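Local coordinates for vanadium-dependent bromoperoxidase (Corallina officinalis, PDB 1QHB), which catalyses the vanadate-dependent bromination of organic substrates by hydrogen peroxide and bromide, working as a calcium-binding homododecamer, at residues A[43-46]-A[47-50]; A[173-177]-A[178-182]; A[110-113]-A[114-117]; A[534-537]-A[538-542]; A[119-122]-A[123-126]. All coordinates share one frame; numbering follows the deposited sequence.

Contact 1 (A[43-46]-A[47-50])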
loop_
_atom_site.group_PDB
_atom_site.type_symbol
_atom_site.label_atom_id
_atom_site.label_comp_id
_atom_site.label_asym_id
_atom_site.label_seq_id
_atom_site.Cartn_x
_atom_site.Cartn_y
_atom_site.Cartn_z
ATOM N N TYR A 43 -38.899 32.659 11.175
ATOM C CA TYR A 43 -39.988 33.608 10.952
ATOM C C TYR A 43 -41.026 33.031 10.009
ATOM O O TYR A 43 -40.743 32.419 8.962
ATOM C CB TYR A 43 -39.491 34.998 10.467
ATOM C CG TYR A 43 -38.393 35.496 11.396
ATOM C CD1 TYR A 43 -38.619 35.682 12.757
ATOM C CD2 TYR A 43 -37.117 35.698 10.914
ATOM C CE1 TYR A 43 -37.593 36.101 13.601
ATOM C CE2 TYR A 43 -36.096 36.151 11.760
ATOM C CZ TYR A 43 -36.344 36.354 13.081
ATOM O OH TYR A 43 -35.325 36.776 13.914
ATOM N N ARG A 44 -42.290 33.047 10.506
ATOM C CA ARG A 44 -43.339 32.455 9.684
ATOM C C ARG A 44 -44.355 33.474 9.183
ATOM O O ARG A 44 -44.558 34.518 9.788
ATOM C CB ARG A 44 -44.130 31.419 10.470
ATOM C CG ARG A 44 -43.273 30.512 11.378
ATOM C CD ARG A 44 -42.277 29.707 10.544
ATOM N NE ARG A 44 -42.955 28.673 9.749
ATOM C CZ ARG A 44 -42.325 27.581 9.299
ATOM N NH1 ARG A 44 -41.015 27.375 9.522
ATOM N NH2 ARG A 44 -42.971 26.636 8.626
ATOM N N ASN A 45 -44.992 33.119 8.074
ATOM C CA ASN A 45 -46.088 33.856 7.513
ATOM C C ASN A 45 -47.347 33.475 8.327
ATOM O O ASN A 45 -47.758 32.314 8.344
ATOM C CB ASN A 45 -46.299 33.412 6.069
ATOM C CG ASN A 45 -47.440 34.148 5.391
ATOM O OD1 ASN A 45 -48.608 33.983 5.784
ATOM N ND2 ASN A 45 -47.150 34.955 4.384
ATOM N N SER A 46 -48.012 34.461 8.914
ATOM C CA SER A 46 -49.219 34.207 9.687
ATOM C C SER A 46 -50.330 33.494 8.924
ATOM O O SER A 46 -50.962 32.595 9.494
ATOM C CB SER A 46 -49.780 35.536 10.228
ATOM O OG SER A 46 -48.984 36.008 11.303
ATOM N N GLU A 47 -50.572 33.862 7.674
ATOM C CA GLU A 47 -51.652 33.253 6.912
ATOM C C GLU A 47 -51.432 31.839 6.427
ATOM O O GLU A 47 -52.373 31.042 6.516
ATOM C CB GLU A 47 -51.988 34.146 5.699
ATOM C CG GLU A 47 -52.343 35.557 6.140
ATOM C CD GLU A 47 -53.077 36.363 5.093
ATOM O OE1 GLU A 47 -53.005 36.019 3.893
ATOM O OE2 GLU A 47 -53.734 37.355 5.486
ATOM N N THR A 48 -50.242 31.529 5.891
ATOM C CA THR A 48 -50.022 30.172 5.370
ATOM C C THR A 48 -49.322 29.253 6.359
ATOM O O THR A 48 -49.322 28.030 6.138
ATOM C CB THR A 48 -49.140 30.278 4.110
ATOM O OG1 THR A 48 -47.849 30.819 4.492
ATOM C CG2 THR A 48 -49.780 31.252 3.124
ATOM N N GLY A 49 -48.629 29.820 7.358
ATOM C CA GLY A 49 -47.845 28.989 8.252
ATOM C C GLY A 49 -46.416 28.744 7.724
ATOM O O GLY A 49 -45.594 28.186 8.476
ATOM N N ASP A 50 -46.123 29.083 6.487
ATOM C CA ASP A 50 -44.830 28.850 5.889
ATOM C C ASP A 50 -43.788 29.849 6.394
ATOM O O ASP A 50 -44.136 30.911 6.890
ATOM C CB ASP A 50 -44.854 29.035 4.371
ATOM C CG ASP A 50 -45.848 28.150 3.649
ATOM O OD1 ASP A 50 -45.817 26.924 3.898
ATOM O OD2 ASP A 50 -46.654 28.662 2.846
#
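Asn45 N donates a nearly straight backbone bond to Asp50 O (2.6 Å), and Gly49 N bonds back to Asn45 O (2.8 Å), so 43-46 and 47-50 double back on each other. This is a tight chain reversal with an ST turn on its return arm, in the loop between helices 11-28 and 72-84. Asn45 turns its side chain toward the return arm. Its CG stands opposite the backbone N (chi1 -180°), which sends OD1 over the start of 47-50. There OD1 accepts from Thr48 N at 3.0 Å, the donor lying above the plane of the side-chain carbonyl, and more weakly from Glu47 N. One side-chain oxygen thus faces two successive amides, firmly bonded to the second alone. Thr48 crosses Asn45 at about a right angle, with OG1 3.4 Å from Asn45 CB. Gly49 has positive phi (88°), where a CB would press on the carbonyl oxygen of Thr48. Its own O is gripped side-on by Arg44. NE (3.0 Å) and NH2 (3.1 Å) of Arg44 both donate to Gly49 O, which lies at the guanidinium edge and in its plane. Asp50 C lies over one guanidinium face. The arginine chain is bent at chi2 and chi3, which folds it back over the return arm. Its other bonds hold the group further: NH1 goes to Leu41 O, and NH2 makes a salt bridge to Asp501 of the second subunit. The same arginine therefore ties the bend to a subunit interface. In the ST turn, Thr48 OG1 accepts from Asp50 N at 3.2 Å.

Contact 2 (A[173-177]-A[178-182])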
loop_
_atom_site.group_PDB
_atom_site.type_symbol
_atom_site.label_atom_id
_atom_site.label_comp_id
_atom_site.label_asym_id
_atom_site.label_seq_id
_atom_site.Cartn_x
_atom_site.Cartn_y
_atom_site.Cartn_z
ATOM N N PHE A 173 -13.843 63.880 8.096
ATOM C CA PHE A 173 -13.097 63.212 9.160
ATOM C C PHE A 173 -12.305 64.186 10.029
ATOM O O PHE A 173 -12.301 64.108 11.258
ATOM C CB PHE A 173 -12.100 62.227 8.537
ATOM C CG PHE A 173 -12.792 61.014 7.976
ATOM C CD1 PHE A 173 -13.384 60.117 8.846
ATOM C CD2 PHE A 173 -12.848 60.790 6.619
ATOM C CE1 PHE A 173 -14.039 58.997 8.356
ATOM C CE2 PHE A 173 -13.468 59.639 6.140
ATOM C CZ PHE A 173 -14.070 58.770 6.994
ATOM N N SER A 174 -11.634 65.174 9.436
ATOM C CA SER A 174 -10.861 66.126 10.202
ATOM C C SER A 174 -11.704 67.076 11.031
ATOM O O SER A 174 -11.118 67.902 11.734
ATOM C CB SER A 174 -9.980 66.951 9.238
ATOM O OG SER A 174 -8.931 66.155 8.728
ATOM N N GLU A 175 -13.006 67.073 10.957
ATOM C CA GLU A 175 -13.880 67.975 11.671
ATOM C C GLU A 175 -14.842 67.287 12.611
ATOM O O GLU A 175 -15.877 67.857 12.952
ATOM C CB GLU A 175 -14.696 68.785 10.636
ATOM C CG GLU A 175 -13.757 69.723 9.881
ATOM C CD GLU A 175 -14.466 70.660 8.912
ATOM O OE1 GLU A 175 -15.575 70.336 8.460
ATOM O OE2 GLU A 175 -13.871 71.716 8.586
ATOM N N PHE A 176 -14.527 66.070 13.038
ATOM C CA PHE A 176 -15.366 65.333 13.969
ATOM C C PHE A 176 -15.480 66.074 15.299
ATOM O O PHE A 176 -16.469 65.964 16.017
ATOM C CB PHE A 176 -14.741 63.958 14.239
ATOM C CG PHE A 176 -15.209 62.837 13.377
ATOM C CD1 PHE A 176 -15.668 63.040 12.094
ATOM C CD2 PHE A 176 -15.141 61.531 13.859
ATOM C CE1 PHE A 176 -16.112 62.000 11.292
ATOM C CE2 PHE A 176 -15.577 60.489 13.080
ATOM C CZ PHE A 176 -16.044 60.714 11.803
ATOM N N ASP A 177 -14.416 66.726 15.726
ATOM C CA ASP A 177 -14.364 67.453 16.982
ATOM C C ASP A 177 -14.539 68.950 16.780
ATOM O O ASP A 177 -14.332 69.752 17.689
ATOM C CB ASP A 177 -13.046 67.155 17.716
ATOM C CG ASP A 177 -13.322 66.815 19.175
ATOM O OD1 ASP A 177 -14.482 66.929 19.643
ATOM O OD2 ASP A 177 -12.368 66.425 19.888
ATOM N N SER A 178 -14.942 69.382 15.592
ATOM C CA SER A 178 -15.179 70.786 15.316
ATOM C C SER A 178 -16.584 71.213 15.712
ATOM O O SER A 178 -17.582 70.532 15.480
ATOM C CB SER A 178 -14.958 71.078 13.835
ATOM O OG SER A 178 -15.913 71.982 13.338
ATOM N N PRO A 179 -16.678 72.430 16.225
ATOM C CA PRO A 179 -17.912 73.037 16.688
ATOM C C PRO A 179 -18.992 73.029 15.651
ATOM O O PRO A 179 -20.134 72.807 16.042
ATOM C CB PRO A 179 -17.522 74.461 17.068
ATOM C CG PRO A 179 -16.096 74.321 17.491
ATOM C CD PRO A 179 -15.505 73.304 16.543
ATOM N N LYS A 180 -18.688 73.124 14.354
ATOM C CA LYS A 180 -19.768 73.061 13.371
ATOM C C LYS A 180 -20.473 71.710 13.339
ATOM O O LYS A 180 -21.602 71.700 12.821
ATOM C CB LYS A 180 -19.301 73.378 11.959
ATOM C CG LYS A 180 -18.346 72.367 11.369
ATOM C CD LYS A 180 -17.635 72.889 10.130
ATOM C CE LYS A 180 -18.425 72.588 8.865
ATOM N NZ LYS A 180 -17.539 72.565 7.667
ATOM N N ASN A 181 -19.876 70.620 13.824
ATOM C CA ASN A 181 -20.537 69.317 13.781
ATOM C C ASN A 181 -20.966 68.876 15.151
ATOM O O ASN A 181 -21.529 67.797 15.371
ATOM C CB ASN A 181 -19.572 68.266 13.168
ATOM C CG ASN A 181 -19.315 68.579 11.701
ATOM O OD1 ASN A 181 -20.301 68.867 11.040
ATOM N ND2 ASN A 181 -18.124 68.574 11.161
ATOM N N ALA A 182 -20.731 69.695 16.173
ATOM C CA ALA A 182 -21.070 69.289 17.541
ATOM C C ALA A 182 -22.469 68.783 17.773
ATOM O O ALA A 182 -22.671 67.829 18.535
ATOM C CB ALA A 182 -20.738 70.437 18.488
HETATM O O HOH W 1 -17.680 68.594 8.296
HETATM O O HOH W 2 -18.124 67.869 17.386
#
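A type I beta turn from Glu175 to Ser178 leads into an ST turn at Ser178, and together they shape the loop between helix 153-167 and helix 182-192. The turn is closed by Ser178 N, which donates to Glu175 O at 3.2 Å. That carbonyl oxygen has a second donor, Asn181 ND2, at 3.0 Å. The two nitrogens reach Glu175 O from opposite faces of its plane, so it is held from above and below. The hydrogen bond from Asn181 ND2 is nearly straight, and the oxygen lies in the plane of the Asn181 amide. This fixes the flip of that amide, with the nitrogen turned to the carbonyl. Asn181 CG sits beside its own backbone N (chi1 -67°), which carries ND2 back over the turn to within 3.5 Å of Glu175 CB. The Glu175 chain runs extended beyond CG and meets Lys180 at its end. The two side chains cross obliquely. Lys180 NZ forms a salt bridge with Glu175 OE1 at 3.1 Å, meeting the oxygen on its syn side but 26° out of the carboxylate plane. A water links the same OE1, to which it donates, with Asn181 ND2, from which it accepts. The carboxylate and the amide are thus joined both through this water and through the Glu175 backbone. Upstream, Ser174 OG bonds to Val512 O, and the Phe173 ring stacks with Tyr236, so the chain just before the turn is fastened to the fold. At the other end, Ser178 OG accepts from Lys180 N at 3.2 Å, the bond of the ST turn.

Contact 3 (A[110-113]-A[114-117])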
loop_
_atom_site.group_PDB
_atom_site.type_symbol
_atom_site.label_atom_id
_atom_site.label_comp_id
_atom_site.label_asym_id
_atom_site.label_seq_id
_atom_site.Cartn_x
_atom_site.Cartn_y
_atom_site.Cartn_z
ATOM N N SER A 110 -41.513 51.412 -9.627
ATOM C CA SER A 110 -41.220 52.830 -9.735
ATOM C C SER A 110 -41.176 53.369 -11.159
ATOM O O SER A 110 -40.845 52.709 -12.126
ATOM C CB SER A 110 -39.902 53.155 -9.008
ATOM O OG SER A 110 -38.793 52.712 -9.757
ATOM N N ASP A 111 -41.643 54.623 -11.249
ATOM C CA ASP A 111 -41.623 55.379 -12.506
ATOM C C ASP A 111 -40.205 55.493 -13.017
ATOM O O ASP A 111 -39.901 55.222 -14.187
ATOM C CB ASP A 111 -42.217 56.764 -12.250
ATOM C CG ASP A 111 -43.719 56.709 -11.979
ATOM O OD1 ASP A 111 -44.353 55.691 -12.336
ATOM O OD2 ASP A 111 -44.286 57.680 -11.415
ATOM N N LEU A 112 -39.285 55.765 -12.084
ATOM C CA LEU A 112 -37.857 55.810 -12.383
ATOM C C LEU A 112 -37.369 54.535 -13.034
ATOM O O LEU A 112 -36.743 54.728 -14.090
ATOM C CB LEU A 112 -37.132 56.123 -11.066
ATOM C CG LEU A 112 -35.620 56.328 -11.318
ATOM C CD1 LEU A 112 -35.355 57.474 -12.295
ATOM C CD2 LEU A 112 -34.881 56.565 -10.018
ATOM N N ALA A 113 -37.577 53.341 -12.490
ATOM C CA ALA A 113 -37.074 52.116 -13.115
ATOM C C ALA A 113 -37.761 51.847 -14.451
ATOM O O ALA A 113 -37.106 51.364 -15.375
ATOM C CB ALA A 113 -37.327 50.882 -12.232
ATOM N N ASN A 114 -39.064 52.095 -14.542
ATOM C CA ASN A 114 -39.794 51.885 -15.797
ATOM C C ASN A 114 -39.334 52.875 -16.849
ATOM O O ASN A 114 -38.877 52.499 -17.931
ATOM C CB ASN A 114 -41.289 52.000 -15.536
ATOM C CG ASN A 114 -41.829 50.735 -14.897
ATOM O OD1 ASN A 114 -41.481 49.625 -15.325
ATOM N ND2 ASN A 114 -42.657 50.895 -13.881
ATOM N N SER A 115 -39.225 54.144 -16.492
ATOM C CA SER A 115 -38.680 55.125 -17.438
ATOM C C SER A 115 -37.281 54.816 -17.936
ATOM O O SER A 115 -36.985 55.233 -19.059
ATOM C CB SER A 115 -38.696 56.497 -16.768
ATOM O OG SER A 115 -37.471 56.656 -16.084
ATOM N N LEU A 116 -36.402 54.108 -17.218
ATOM C CA LEU A 116 -35.082 53.776 -17.775
ATOM C C LEU A 116 -35.025 52.467 -18.520
ATOM O O LEU A 116 -33.948 52.115 -19.018
ATOM C CB LEU A 116 -34.077 53.680 -16.621
ATOM C CG LEU A 116 -33.764 54.984 -15.879
ATOM C CD1 LEU A 116 -33.162 54.722 -14.512
ATOM C CD2 LEU A 116 -32.825 55.840 -16.720
ATOM N N ASP A 117 -36.091 51.667 -18.506
ATOM C CA ASP A 117 -36.072 50.331 -19.076
ATOM C C ASP A 117 -35.032 49.457 -18.410
ATOM O O ASP A 117 -34.419 48.622 -19.086
ATOM C CB ASP A 117 -35.801 50.374 -20.580
ATOM C CG ASP A 117 -36.943 51.058 -21.328
ATOM O OD1 ASP A 117 -38.014 51.262 -20.708
ATOM O OD2 ASP A 117 -36.736 51.400 -22.510
#
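Leu112 O is gripped by two donors, Ser115 OG at 2.9 Å and Leu116 N at 3.2 Å. Both reach the oxygen from the same face of its carbonyl plane. The serine hydroxyl stands between its own backbone N and carbonyl carbon (chi1 89°), and this points OG back along the helix to the residue three before it. The hydroxyl thus adds a side-chain bond beside the ordinary backbone one. Ser115 N gives the shortest bond here, to Asp111 O at 2.6 Å, and it is nearly straight. Asn114 N bonds to Ser110 O one step earlier. Leu112 and Leu116 lie side by side and point the same way. Their CD1 atoms touch at 4.2 Å, while Leu116 CD1 also rests 3.6 Å from Leu112 O. The first turn is closed by Ser110, whose OG accepts from Ala113 N at 3.1 Å. The hydroxyl of Ser110 is itself bonded to Asp300 of helix 295-302, so the cap also fixes the helix to its neighbour. Asn114 turns its amide back toward the chain before the helix, where ND2 bonds to Trp108 O. At the far end Leu116 packs on Lys256 of the third subunit. There Leu116 N makes a second, weak bond to Ala113 O, and Asp117 N bonds to Asn114 O at 3.0 Å. Asp117 has positive phi and turns the chain out of the helix. A serine N-cap at the start and a Schellman motif at the end are classic helix stops, and here they bound the short helix 111-115.

Contact 4 (A[534-537]-A[538-542])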
loop_
_atom_site.group_PDB
_atom_site.type_symbol
_atom_site.label_atom_id
_atom_site.label_comp_id
_atom_site.label_asym_id
_atom_site.label_seq_id
_atom_site.Cartn_x
_atom_site.Cartn_y
_atom_site.Cartn_z
ATOM N N LEU A 534 -1.466 49.347 9.350
ATOM C CA LEU A 534 -1.946 48.341 8.371
ATOM C C LEU A 534 -3.256 47.784 8.879
ATOM O O LEU A 534 -4.253 47.637 8.155
ATOM C CB LEU A 534 -0.942 47.228 8.145
ATOM C CG LEU A 534 0.294 47.571 7.312
ATOM C CD1 LEU A 534 1.326 46.422 7.391
ATOM C CD2 LEU A 534 -0.087 47.841 5.862
ATOM N N ASN A 535 -3.330 47.546 10.201
ATOM C CA ASN A 535 -4.570 47.136 10.834
ATOM C C ASN A 535 -5.598 48.242 10.640
ATOM O O ASN A 535 -6.764 48.016 10.310
ATOM C CB ASN A 535 -4.440 46.834 12.341
ATOM C CG ASN A 535 -3.694 45.569 12.683
ATOM O OD1 ASN A 535 -3.389 44.687 11.861
ATOM N ND2 ASN A 535 -3.337 45.413 13.963
ATOM N N LYS A 536 -5.211 49.503 10.835
ATOM C CA LYS A 536 -6.145 50.637 10.622
ATOM C C LYS A 536 -6.720 50.665 9.205
ATOM O O LYS A 536 -7.897 50.953 8.981
ATOM C CB LYS A 536 -5.391 51.946 10.916
ATOM C CG LYS A 536 -6.364 53.140 10.856
ATOM C CD LYS A 536 -5.719 54.468 11.188
ATOM C CE LYS A 536 -5.315 54.561 12.662
ATOM N NZ LYS A 536 -4.376 55.679 12.956
ATOM N N LEU A 537 -5.854 50.452 8.213
ATOM C CA LEU A 537 -6.215 50.427 6.811
ATOM C C LEU A 537 -7.229 49.311 6.508
ATOM O O LEU A 537 -8.265 49.521 5.838
ATOM C CB LEU A 537 -4.951 50.196 5.972
ATOM C CG LEU A 537 -5.112 50.111 4.439
ATOM C CD1 LEU A 537 -5.613 51.429 3.894
ATOM C CD2 LEU A 537 -3.787 49.757 3.773
ATOM N N ALA A 538 -6.989 48.126 7.061
ATOM C CA ALA A 538 -7.977 47.045 6.961
ATOM C C ALA A 538 -9.301 47.483 7.532
ATOM O O ALA A 538 -10.349 47.328 6.913
ATOM C CB ALA A 538 -7.503 45.782 7.698
ATOM N N ASP A 539 -9.238 48.111 8.741
ATOM C CA ASP A 539 -10.483 48.617 9.324
ATOM C C ASP A 539 -11.099 49.718 8.466
ATOM O O ASP A 539 -12.328 49.769 8.408
ATOM C CB ASP A 539 -10.255 49.071 10.761
ATOM C CG ASP A 539 -10.600 48.084 11.841
ATOM O OD1 ASP A 539 -11.456 47.170 11.620
ATOM O OD2 ASP A 539 -10.041 48.190 12.969
ATOM N N ASN A 540 -10.350 50.617 7.864
ATOM C CA ASN A 540 -10.910 51.699 7.046
ATOM C C ASN A 540 -11.655 51.171 5.827
ATOM O O ASN A 540 -12.754 51.566 5.429
ATOM C CB ASN A 540 -9.759 52.564 6.539
ATOM C CG ASN A 540 -9.075 53.512 7.503
ATOM O OD1 ASN A 540 -8.020 54.017 7.128
ATOM N ND2 ASN A 540 -9.600 53.802 8.686
ATOM N N VAL A 541 -11.041 50.179 5.135
ATOM C CA VAL A 541 -11.717 49.618 3.966
ATOM C C VAL A 541 -12.958 48.847 4.376
ATOM O O VAL A 541 -14.004 48.989 3.740
ATOM C CB VAL A 541 -10.744 48.738 3.181
ATOM C CG1 VAL A 541 -11.447 47.974 2.066
ATOM C CG2 VAL A 541 -9.586 49.611 2.690
ATOM N N ALA A 542 -12.958 48.064 5.420
ATOM C CA ALA A 542 -14.072 47.262 5.891
ATOM C C ALA A 542 -15.188 48.159 6.402
ATOM O O ALA A 542 -16.341 47.948 5.990
ATOM C CB ALA A 542 -13.563 46.389 7.076
#
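Asn540 lies against the Lys536 carbonyl one turn back, within a buried part of helix 530-548 of the mainly helical haloperoxidase fold. Its backbone N donates to Lys536 O at 2.7 Å, and its CG comes within 3.2 Å of the same oxygen. Its ND2 is also near, but at an angle too poor for a bond. Asn540 CG sits beside its own backbone N (chi1 -75°), and this lays the amide back along the helix. ND2 lies 4.0 Å from Lys536 CG. The neighbouring turns repeat the i to i+4 pattern: Ala538 N bonds to Leu534 O, Asp539 N to Asn535 O, and Val541 N to Leu537 O. The next shell fixes the polar ends. Asn540 OD1 accepts from Ser238 N and its ND2 donates to Tyr236 O, so both ends of the buried amide are satisfied by one loop. Lys536 NZ is held by a salt bridge to Glu533 and by Val233 O and Pro235 O, while Asp539 OD2 takes Ser231 OG and Leu228 N. A leucine in place of Asn540 would probably leave Ser238 N and Tyr236 O without their mates inside the protein and hold this part of the loop less firmly. Val541 leans on His485 of helix 484-499, which by similarity binds vanadate, so this turn backs the probable cofactor pocket. Val541 CG2, anti to its own carbonyl carbon, lies 3.4 Å from Leu537 O.

Contact 5 (A[119-122]-A[123-126])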
loop_
_atom_site.group_PDB
_atom_site.type_symbol
_atom_site.label_atom_id
_atom_site.label_comp_id
_atom_site.label_asym_id
_atom_site.label_seq_id
_atom_site.Cartn_x
_atom_site.Cartn_y
_atom_site.Cartn_z
ATOM N N GLU A 119 -33.082 46.410 -16.748
ATOM C CA GLU A 119 -33.130 44.971 -16.829
ATOM C C GLU A 119 -32.663 44.457 -15.450
ATOM O O GLU A 119 -32.364 45.299 -14.609
ATOM C CB GLU A 119 -32.242 44.429 -17.931
ATOM C CG GLU A 119 -33.037 43.886 -19.116
ATOM C CD GLU A 119 -33.932 42.700 -18.779
ATOM O OE1 GLU A 119 -33.871 42.165 -17.653
ATOM O OE2 GLU A 119 -34.732 42.328 -19.673
ATOM N N VAL A 120 -32.623 43.148 -15.276
ATOM C CA VAL A 120 -32.247 42.516 -14.044
ATOM C C VAL A 120 -30.758 42.221 -13.935
ATOM O O VAL A 120 -30.083 42.147 -14.959
ATOM C CB VAL A 120 -32.983 41.165 -13.832
ATOM C CG1 VAL A 120 -34.480 41.419 -13.819
ATOM C CG2 VAL A 120 -32.616 40.164 -14.911
ATOM N N ARG A 121 -30.268 42.044 -12.710
ATOM C CA ARG A 121 -28.849 41.651 -12.551
ATOM C C ARG A 121 -28.904 40.291 -11.853
ATOM O O ARG A 121 -29.898 40.051 -11.171
ATOM C CB ARG A 121 -28.005 42.694 -11.797
ATOM C CG ARG A 121 -28.564 43.084 -10.447
ATOM C CD ARG A 121 -27.727 44.151 -9.756
ATOM N NE ARG A 121 -26.344 43.698 -9.562
ATOM C CZ ARG A 121 -25.517 44.064 -8.605
ATOM N NH1 ARG A 121 -25.902 44.925 -7.662
ATOM N NH2 ARG A 121 -24.292 43.523 -8.660
ATOM N N GLY A 122 -27.907 39.414 -11.995
ATOM C CA GLY A 122 -27.926 38.105 -11.384
ATOM C C GLY A 122 -27.004 37.950 -10.187
ATOM O O GLY A 122 -26.258 38.873 -9.843
ATOM N N TRP A 123 -27.105 36.797 -9.513
ATOM C CA TRP A 123 -26.281 36.575 -8.309
ATOM C C TRP A 123 -24.825 36.410 -8.696
ATOM O O TRP A 123 -24.654 35.909 -9.792
ATOM C CB TRP A 123 -26.784 35.378 -7.521
ATOM C CG TRP A 123 -28.188 35.644 -7.039
ATOM C CD1 TRP A 123 -28.541 36.367 -5.952
ATOM C CD2 TRP A 123 -29.399 35.173 -7.635
ATOM N NE1 TRP A 123 -29.918 36.391 -5.807
ATOM C CE2 TRP A 123 -30.450 35.649 -6.832
ATOM C CE3 TRP A 123 -29.693 34.376 -8.734
ATOM C CZ2 TRP A 123 -31.796 35.380 -7.117
ATOM C CZ3 TRP A 123 -31.024 34.097 -8.992
ATOM C CH2 TRP A 123 -32.061 34.604 -8.199
ATOM N N GLU A 124 -23.890 36.867 -7.848
ATOM C CA GLU A 124 -22.489 36.781 -8.262
ATOM C C GLU A 124 -21.800 35.572 -7.672
ATOM O O GLU A 124 -21.529 35.515 -6.461
ATOM C CB GLU A 124 -21.770 38.100 -7.847
ATOM C CG GLU A 124 -22.588 39.326 -8.304
ATOM C CD GLU A 124 -22.099 40.664 -7.809
ATOM O OE1 GLU A 124 -21.009 41.093 -8.273
ATOM O OE2 GLU A 124 -22.755 41.336 -6.965
ATOM N N ASN A 125 -21.486 34.553 -8.498
ATOM C CA ASN A 125 -20.772 33.392 -7.968
ATOM C C ASN A 125 -21.405 32.808 -6.713
ATOM O O ASN A 125 -20.765 32.670 -5.644
ATOM C CB ASN A 125 -19.339 33.799 -7.573
ATOM C CG ASN A 125 -18.530 34.242 -8.781
ATOM O OD1 ASN A 125 -18.049 35.382 -8.822
ATOM N ND2 ASN A 125 -18.428 33.321 -9.733
ATOM N N SER A 126 -22.656 32.379 -6.844
ATOM C CA SER A 126 -23.357 31.798 -5.706
ATOM C C SER A 126 -22.794 30.454 -5.303
ATOM O O SER A 126 -23.097 30.067 -4.173
ATOM C CB SER A 126 -24.841 31.699 -6.008
ATOM O OG SER A 126 -25.008 31.378 -7.402
#
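The Arg121 guanidinium and the Glu124 carboxylate stand with their planes 52° apart, and Glu124 OE2 meets the guanidinium obliquely. NH2 of Arg121 and OE2 of Glu124 form a salt bridge at 3.2 Å. The Trp123 ring is met, also obliquely, by Gly122 C, which lies 4.1 Å from Trp123 CG. Phe78 and Phe477 pack against that ring at inclined angles, and Trp123 NE1 bonds to Lys59 O. Arg121 runs extended at chi2 and bends at chi3 (-59°), which brings NH2 to the glutamate. The glutamate chain runs extended beyond CG, and the two side chains cross on one side of the backbone. Trp123 and Glu124 pair in parallel beta fashion with a strand of the third subunit. Gly122 N bonds to Asp363 of that subunit, a calcium-site residue, so the stretch is joined to a neighbour's metal site. Glu124 OE2 also accepts from Phe477 N, and the Glu124 side chain lies about 4 Å from that of His478, an active-site residue by similarity. With an alanine in place of Glu124, the Arg121 guanidinium is likely to lose its carboxylate and Phe477 N its acceptor, leaving the segment before His478 less firmly placed. Arg308 NH1 lies close to Arg121 NH2, so the carboxylate probably offsets positive charge from two arginines in a buried setting.

In the fold
Along the chain the order is contact 1, contact 3, contact 5, contact 2 and contact 4. Contacts 3 and 5 nearly adjoin in sequence: helix 111-115 is followed by strand 123-124, with centres about 20 Å apart, and both touch the third subunit. Contact 1 sits on the surface, its centre about 28 Å from that of contact 5, and meets the second subunit. Contacts 2 and 5 lie on opposite sides of the chain's centre, with centres about 40 Å apart. Contact 4 is the most central, in helix 530-548. Contacts 4 and 5, centres about 28 Å apart, each reach residues of the probable active site, while contacts 1, 3 and 5 help join the dodecamer.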